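Local coordinates for Lactamase_B domain-containing protein (PDB 6XFR), which probably hydrolyses beta-lactam antibiotics to substituted beta-amino acids, as a zinc-dependent class B1 metallo-beta-lactamase, at residues B[60-63]-B[64-68]. Numbering follows the deposited sequence.
Sequences LTWI and KTNLK
At the C-terminal end of helix 53-67, Trp62 packs against Asn66 and Leu67, four and five residues further on. Bonds from i+4 to i run through to Asn66, though Thr65 N is shared between Thr61 O and, weakly, Trp62 O: Lys64 N reaches Leu60 O at 3.0 Å with an N-H...O angle of 160°, and Asn66 N reaches Trp62 O at 2.9 Å, equally straight. Beyond this the helix widens. Ile63 O takes two weak bonds, from Leu67 N at 3.0 Å and from Lys68 N at 3.1 Å, the second spanning five residues as in a pi-type turn. Lys68 then leaves helical geometry with positive phi.

The indole of Trp62, its CG anti to the backbone N (chi1 -174°), runs along the helix toward its C-terminal end, with one face turned to Asn66. Asn66 CB stands 4.1 Å from the centroid of the six-membered ring and 17° off its normal, a CH-pi contact over the face. Leu67 CD1 meets the same ring obliquely, at Trp62 CZ3. In the beta-alpha-beta unit 43-47, 53-67, 71-75 of this metallo-beta-lactamase fold, the inward side of the helix lies on the sheet: Trp62, Ile63 and Leu67 all touch Ile37 of strand 30-40, while Ile63 also meets Leu46 and Val71. Between the two inner aliphatic side chains, Ile63 CG1 and Leu67 CD2 are 4.3 Å apart. Trp18 packs edge-to-face with Trp62.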
loop_
_atom_site.group_PDB
_atom_site.type_symbol
_atom_site.label_atom_id
_atom_site.label_comp_id
_atom_site.label_asym_id
_atom_site.label_seq_id
_atom_site.Cartn_x
_atom_site.Cartn_y
_atom_site.Cartn_z
ATOM N N LEU B 60 -14.091 13.204 -10.110
ATOM C CA LEU B 60 -15.428 12.902 -10.606
ATOM C C LEU B 60 -15.360 12.286 -12.001
ATOM O O LEU B 60 -15.927 11.216 -12.244
ATOM C CB LEU B 60 -16.303 14.157 -10.574
ATOM C CG LEU B 60 -16.575 14.619 -9.126
ATOM C CD1 LEU B 60 -17.227 15.992 -9.059
ATOM C CD2 LEU B 60 -17.358 13.604 -8.331
ATOM N N THR B 61 -14.609 12.901 -12.912
ATOM C CA THR B 61 -14.521 12.337 -14.255
ATOM C C THR B 61 -14.019 10.895 -14.212
ATOM O O THR B 61 -14.544 10.019 -14.906
ATOM C CB THR B 61 -13.626 13.212 -15.144
ATOM O OG1 THR B 61 -14.048 14.579 -15.036
ATOM C CG2 THR B 61 -13.717 12.785 -16.576
ATOM N N TRP B 62 -13.029 10.615 -13.372
ATOM C CA TRP B 62 -12.545 9.245 -13.257
ATOM C C TRP B 62 -13.658 8.293 -12.839
ATOM O O TRP B 62 -13.866 7.249 -13.467
ATOM C CB TRP B 62 -11.394 9.188 -12.256
ATOM C CG TRP B 62 -10.774 7.834 -12.208
ATOM C CD1 TRP B 62 -9.747 7.374 -12.979
ATOM C CD2 TRP B 62 -11.159 6.753 -11.361
ATOM N NE1 TRP B 62 -9.459 6.064 -12.657
ATOM C CE2 TRP B 62 -10.306 5.659 -11.663
ATOM C CE3 TRP B 62 -12.132 6.604 -10.369
ATOM C CZ2 TRP B 62 -10.400 4.434 -11.021
ATOM C CZ3 TRP B 62 -12.229 5.381 -9.722
ATOM C CH2 TRP B 62 -11.355 4.305 -10.053
ATOM N N ILE B 63 -14.379 8.640 -11.764
ATOM C CA ILE B 63 -15.440 7.780 -11.238
ATOM C C ILE B 63 -16.459 7.471 -12.321
ATOM O O ILE B 63 -16.926 6.332 -12.440
ATOM C CB ILE B 63 -16.100 8.430 -10.002
ATOM C CG1 ILE B 63 -15.260 8.143 -8.762
ATOM C CG2 ILE B 63 -17.491 7.886 -9.774
ATOM C CD1 ILE B 63 -15.321 9.197 -7.736
ATOM N N LYS B 64 -16.811 8.478 -13.132
ATOM C CA LYS B 64 -17.817 8.284 -14.164
ATOM C C LYS B 64 -17.299 7.400 -15.310
ATOM O O LYS B 64 -18.085 6.681 -15.939
ATOM C CB LYS B 64 -18.285 9.651 -14.663
ATOM C CG LYS B 64 -19.264 9.549 -15.783
ATOM C CD LYS B 64 -20.351 10.543 -15.740
ATOM C CE LYS B 64 -21.603 9.967 -16.351
ATOM N NZ LYS B 64 -22.657 9.711 -15.324
ATOM N N THR B 65 -15.993 7.431 -15.598
ATOM C CA THR B 65 -15.459 6.633 -16.698
ATOM C C THR B 65 -15.237 5.174 -16.295
ATOM O O THR B 65 -15.537 4.258 -17.072
ATOM C CB THR B 65 -14.138 7.214 -17.182
ATOM O OG1 THR B 65 -14.362 8.451 -17.851
ATOM C CG2 THR B 65 -13.435 6.242 -18.117
ATOM N N ASN B 66 -14.715 4.942 -15.088
ATOM C CA ASN B 66 -14.259 3.617 -14.691
ATOM C C ASN B 66 -15.239 2.873 -13.787
ATOM O O ASN B 66 -15.494 1.688 -14.000
ATOM C CB ASN B 66 -12.897 3.745 -14.011
ATOM C CG ASN B 66 -11.920 4.545 -14.849
ATOM O OD1 ASN B 66 -11.459 5.604 -14.451
ATOM N ND2 ASN B 66 -11.638 4.059 -16.031
ATOM N N LEU B 67 -15.840 3.533 -12.812
ATOM C CA LEU B 67 -16.895 2.896 -12.043
ATOM C C LEU B 67 -18.255 3.015 -12.714
ATOM O O LEU B 67 -19.172 2.279 -12.342
ATOM C CB LEU B 67 -16.997 3.515 -10.652
ATOM C CG LEU B 67 -16.002 3.068 -9.591
ATOM C CD1 LEU B 67 -14.631 3.207 -10.108
ATOM C CD2 LEU B 67 -16.193 3.943 -8.336
ATOM N N LYS B 68 -18.409 3.944 -13.665
ATOM C CA LYS B 68 -19.660 4.172 -14.392
ATOM C C LYS B 68 -20.875 4.115 -13.456
ATOM O O LYS B 68 -21.872 3.447 -13.739
ATOM C CB LYS B 68 -19.805 3.170 -15.540
ATOM C CG LYS B 68 -18.512 2.969 -16.362
ATOM C CD LYS B 68 -18.556 1.712 -17.146
ATOM C CE LYS B 68 -18.748 2.035 -18.628
ATOM N NZ LYS B 68 -20.025 2.796 -18.966
#